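Side-chain contacts in putative gamma-hydroxymuconic semialdehyde dehydrogenase (Pseudomonas, PDB 4GO3), which probably oxidises an aldehyde, thought to be gamma-hydroxymuconic semialdehyde, to the corresponding acid with NAD(+) as the electron acceptor: residues 104-107 against 108-112; 418-421 against 422-426. The protein carries 2 engineered substitutions. One frame throughout, in Å; residues are numbered along the deposited sequence.

In the fold
Both contacts are turns of single helices, and both lie within the sequence range of the aldehyde dehydrogenase family. Contact 1 comes first along the chain, on helix 94-113, which packs against helices 61-77 and 151-164; its F109 side chain is about 10 Å from that of V146, a residue of the NAD(+) site. Contact 2 follows on helix 418-427, far from the annotated sites, which connects the neighbouring parallel strands 411-414 and 432-435 of the seven-stranded sheet and also meets the second subunit. The centres of contacts 1 and 2 are about 31 Å apart, and the nearest atoms of contacts 1 and 2 about 19 Å. One therefore belongs to the helical packing near the cofactor region, the other to the dimer interface.

Contact 1: 104-107 against 108-112; sequences RTAA and CFRYF
T105 and F109, an i, i+4 pair on one face of an alpha-helix, lie side by side and point the same way. CG2 of T105 sits opposite to its own backbone N, and from there it meets CD2 of F109 at 4.1 Å, a loose touch of methyl on ring. The ring leans closer to the backbone: F109 CD2 is 3.3 Å from T105 O. Threonine suits this buried place because its methyl serves the ring while OG1 is satisfied by a hydrogen bond to D101 O, one turn back.

The backbone supplies the polar contacts between the segments, each bond running from residue i+4 back to residue i, the ladder that defines an alpha-helix. R110 N donates to A106 O at 2.6 Å, Y111 N to A107 O at 2.8 Å and C108 N to R104 O at 3.2 Å. The bond from F109 N to T105 O is weak, at 3.4 Å.

The charged group is R110. Its CG is anti to the backbone N (chi1 -163°), but the chain bends at chi3 (-40°) and brings NH1 back to 4.2 Å from A106 CB. The small alanine leaves room for the guanidinium, whose NH1 and NH2 form salt bridges with E76 and D73 respectively. Held at two nitrogens, the group is probably restricted in rotation, and the two acids are likely to offset its charge, a good use for a long arginine at a partly exposed position.

Helix 94-113 packs against helices 61-77 and 151-164. F109 meets L68 and L71 of the former and S156 of the latter; T105 rests on L152 and C108 on S156 of helix 151-164. At the far end, F112 packs on A463 and I464 of helix 460-466.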
loop_
_atom_site.group_PDB
_atom_site.type_symbol
_atom_site.label_atom_id
_atom_site.label_comp_id
_atom_site.label_asym_id
_atom_site.label_seq_id
_atom_site.Cartn_x
_atom_site.Cartn_y
_atom_site.Cartn_z
ATOM N N ARG A 104 -0.424 -8.745 25.937
ATOM C CA ARG A 104 -0.058 -8.081 24.703
ATOM C C ARG A 104 -1.315 -7.698 23.932
ATOM O O ARG A 104 -1.333 -6.706 23.242
ATOM C CB ARG A 104 0.873 -8.962 23.874
ATOM C CG ARG A 104 1.826 -9.761 24.691
ATOM C CD ARG A 104 3.196 -9.708 24.140
ATOM N NE ARG A 104 3.362 -10.627 23.028
ATOM C CZ ARG A 104 4.524 -10.900 22.456
ATOM N NH1 ARG A 104 5.627 -10.330 22.898
ATOM N NH2 ARG A 104 4.586 -11.736 21.445
ATOM N N THR A 105 -2.391 -8.449 24.066
ATOM C CA THR A 105 -3.649 -8.089 23.435
ATOM C C THR A 105 -4.272 -6.838 24.006
ATOM O O THR A 105 -4.896 -6.090 23.306
ATOM C CB THR A 105 -4.678 -9.169 23.614
ATOM O OG1 THR A 105 -4.270 -10.315 22.895
ATOM C CG2 THR A 105 -5.971 -8.727 23.088
ATOM N N ALA A 106 -4.142 -6.627 25.297
ATOM C CA ALA A 106 -4.710 -5.463 25.917
ATOM C C ALA A 106 -3.794 -4.297 25.671
ATOM O O ALA A 106 -4.217 -3.227 25.295
ATOM C CB ALA A 106 -4.862 -5.699 27.379
ATOM N N ALA A 107 -2.517 -4.522 25.883
ATOM C CA ALA A 107 -1.539 -3.492 25.657
ATOM C C ALA A 107 -1.773 -2.806 24.330
ATOM O O ALA A 107 -1.767 -1.596 24.256
ATOM C CB ALA A 107 -0.156 -4.090 25.694
ATOM N N CYS A 108 -1.956 -3.598 23.282
ATOM C CA CYS A 108 -2.134 -3.101 21.926
ATOM C C CYS A 108 -3.469 -2.407 21.710
ATOM O O CYS A 108 -3.565 -1.459 20.976
ATOM C CB CYS A 108 -1.977 -4.237 20.926
ATOM S SG CYS A 108 -2.080 -3.722 19.271
ATOM N N PHE A 109 -4.506 -2.886 22.355
ATOM C CA PHE A 109 -5.779 -2.228 22.273
ATOM C C PHE A 109 -5.703 -0.965 23.081
ATOM O O PHE A 109 -6.295 0.019 22.728
ATOM C CB PHE A 109 -6.892 -3.141 22.770
ATOM C CG PHE A 109 -7.555 -3.922 21.681
ATOM C CD1 PHE A 109 -8.014 -3.295 20.557
ATOM C CD2 PHE A 109 -7.706 -5.280 21.773
ATOM C CE1 PHE A 109 -8.606 -4.004 19.575
ATOM C CE2 PHE A 109 -8.306 -5.973 20.790
ATOM C CZ PHE A 109 -8.752 -5.339 19.696
ATOM N N ARG A 110 -4.960 -0.965 24.166
ATOM C CA ARG A 110 -4.799 0.267 24.909
ATOM C C ARG A 110 -4.072 1.273 24.048
ATOM O O ARG A 110 -4.460 2.431 23.953
ATOM C CB ARG A 110 -4.002 0.036 26.181
ATOM C CG ARG A 110 -4.136 1.146 27.186
ATOM C CD ARG A 110 -3.542 0.784 28.521
ATOM N NE ARG A 110 -3.819 -0.595 28.904
ATOM C CZ ARG A 110 -4.925 -0.991 29.510
ATOM N NH1 ARG A 110 -5.085 -2.262 29.814
ATOM N NH2 ARG A 110 -5.873 -0.121 29.807
ATOM N N TYR A 111 -2.969 0.845 23.456
ATOM C CA TYR A 111 -2.128 1.744 22.694
ATOM C C TYR A 111 -2.947 2.493 21.674
ATOM O O TYR A 111 -2.782 3.690 21.500
ATOM C CB TYR A 111 -0.965 1.001 22.030
ATOM C CG TYR A 111 -0.163 1.873 21.100
ATOM C CD1 TYR A 111 0.907 2.600 21.546
ATOM C CD2 TYR A 111 -0.504 1.988 19.772
ATOM C CE1 TYR A 111 1.609 3.393 20.703
ATOM C CE2 TYR A 111 0.187 2.783 18.938
ATOM C CZ TYR A 111 1.240 3.483 19.403
ATOM O OH TYR A 111 1.936 4.276 18.545
ATOM N N PHE A 112 -3.829 1.772 20.997
ATOM C CA PHE A 112 -4.586 2.315 19.900
ATOM C C PHE A 112 -5.845 3.021 20.346
ATOM O O PHE A 112 -6.406 3.770 19.601
ATOM C CB PHE A 112 -4.869 1.237 18.875
ATOM C CG PHE A 112 -3.703 0.925 17.995
ATOM C CD1 PHE A 112 -3.304 1.805 17.020
ATOM C CD2 PHE A 112 -3.011 -0.249 18.135
ATOM C CE1 PHE A 112 -2.243 1.519 16.222
ATOM C CE2 PHE A 112 -1.954 -0.534 17.342
ATOM C CZ PHE A 112 -1.564 0.350 16.391
#

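Contact 2: 418-421 against 422-426; sequences LARA and HKMAN. Engineered in segment 422-426: N426 (natural residue Ser).
The carbonyl oxygen A419 O takes two N-H groups of the next turn. K423 N donates to it at 3.0 Å with an almost straight N-H...O angle of 172°, whereas H422 N approaches at 2.8 Å but is bent to 122°, a weak bond. H422 N also points at L418 O, again weakly, and so divides itself between two acceptors at the start of the helix. Further on the pattern is regular: M424 N bonds R420 O and A425 N bonds A421 O.

Of the side-chain pairs, L418 and H422 cross at a slant. The leucine methyl CD1 lies in the plane of the imidazole, at its edge, 3.7 Å from H422 CD2. The imidazole gets there because CG is anti to the carbonyl carbon (chi1 -64°), which turns the ring back toward L418. Histidine gives this place both a carbon edge for the leucine and a polar atom, ND1, bonded to Y133 OH of the second subunit. Replacing the imidazole with the methyl of an alanine is likely to leave the Y133 hydroxyl of the second subunit without this partner, and L418 CD1 without a ring edge to rest on.

R420 and M424 run alongside each other, their CG atoms 4.1 Å apart. The arginine chain is extended as far as its bend at chi3, and its guanidinium is held by salt bridges to D395, E258 and D259, with a cation-pi contact to F257. Methionine suits the neighbouring place: it is flexible and nonpolar, and it too packs on F257. The small A421 and A425 let the helix lie close on strand 432-435, touching I435. This is the helix of a beta-alpha-beta crossover, strand 411-414 to strand 432-435.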
loop_
_atom_site.group_PDB
_atom_site.type_symbol
_atom_site.label_atom_id
_atom_site.label_comp_id
_atom_site.label_asym_id
_atom_site.label_seq_id
_atom_site.Cartn_x
_atom_site.Cartn_y
_atom_site.Cartn_z
ATOM N N LEU A 418 29.670 -2.435 18.882
ATOM C CA LEU A 418 28.807 -1.342 18.454
ATOM C C LEU A 418 28.631 -1.292 16.939
ATOM O O LEU A 418 27.518 -1.405 16.426
ATOM C CB LEU A 418 29.386 -0.029 18.967
ATOM C CG LEU A 418 28.729 1.231 18.447
ATOM C CD1 LEU A 418 27.310 1.276 18.979
ATOM C CD2 LEU A 418 29.568 2.430 18.905
ATOM N N ALA A 419 29.729 -1.158 16.261
ATOM C CA ALA A 419 29.680 -1.089 14.865
ATOM C C ALA A 419 28.836 -2.239 14.391
ATOM O O ALA A 419 27.762 -2.038 13.916
ATOM C CB ALA A 419 31.059 -1.151 14.330
ATOM N N ARG A 420 29.339 -3.448 14.558
ATOM C CA ARG A 420 28.784 -4.665 14.032
ATOM C C ARG A 420 27.330 -4.720 14.145
ATOM O O ARG A 420 26.648 -5.017 13.202
ATOM C CB ARG A 420 29.318 -5.814 14.804
ATOM C CG ARG A 420 28.825 -7.090 14.290
ATOM C CD ARG A 420 29.319 -8.199 15.081
ATOM N NE ARG A 420 30.612 -8.617 14.601
ATOM C CZ ARG A 420 31.528 -9.187 15.343
ATOM N NH1 ARG A 420 31.309 -9.428 16.585
ATOM N NH2 ARG A 420 32.660 -9.505 14.821
ATOM N N ALA A 421 26.856 -4.458 15.330
ATOM C CA ALA A 421 25.428 -4.409 15.629
ATOM C C ALA A 421 24.654 -3.576 14.601
ATOM O O ALA A 421 23.702 -4.068 13.998
ATOM C CB ALA A 421 25.194 -3.881 17.030
ATOM N N HIS A 422 25.064 -2.328 14.388
ATOM C CA HIS A 422 24.320 -1.451 13.496
ATOM C C HIS A 422 24.570 -1.767 12.036
ATOM O O HIS A 422 23.632 -1.772 11.238
ATOM C CB HIS A 422 24.612 0.009 13.805
ATOM C CG HIS A 422 24.164 0.417 15.167
ATOM N ND1 HIS A 422 22.831 0.485 15.519
ATOM C CD2 HIS A 422 24.865 0.754 16.276
ATOM C CE1 HIS A 422 22.732 0.856 16.785
ATOM N NE2 HIS A 422 23.952 1.021 17.268
ATOM N N LYS A 423 25.790 -2.106 11.708
ATOM C CA LYS A 423 26.086 -2.418 10.362
ATOM C C LYS A 423 25.228 -3.512 9.881
ATOM O O LYS A 423 24.684 -3.446 8.828
ATOM C CB LYS A 423 27.495 -2.822 10.230
ATOM C CG LYS A 423 27.800 -2.976 8.816
ATOM C CD LYS A 423 29.137 -2.480 8.450
ATOM C CE LYS A 423 29.969 -3.546 7.802
ATOM N NZ LYS A 423 31.269 -3.650 8.496
ATOM N N MET A 424 25.080 -4.524 10.714
ATOM C CA MET A 424 24.317 -5.692 10.351
ATOM C C MET A 424 22.826 -5.438 10.337
ATOM O O MET A 424 22.158 -5.822 9.409
ATOM C CB MET A 424 24.674 -6.840 11.275
ATOM C CG MET A 424 26.118 -7.234 11.191
ATOM S SD MET A 424 26.416 -8.418 9.894
ATOM C CE MET A 424 25.095 -9.550 10.208
ATOM N N ALA A 425 22.308 -4.772 11.353
ATOM C CA ALA A 425 20.907 -4.378 11.375
ATOM C C ALA A 425 20.508 -3.550 10.138
ATOM O O ALA A 425 19.435 -3.741 9.594
ATOM C CB ALA A 425 20.611 -3.625 12.630
ATOM N N ASN A 426 21.411 -2.696 9.695
ATOM C CA ASN A 426 21.206 -1.805 8.586
ATOM C C ASN A 426 21.324 -2.540 7.266
ATOM O O ASN A 426 20.807 -2.099 6.260
ATOM C CB ASN A 426 22.221 -0.668 8.719
ATOM C CG ASN A 426 22.421 0.112 7.461
ATOM O OD1 ASN A 426 21.586 0.906 7.074
ATOM N ND2 ASN A 426 23.564 -0.073 6.836
#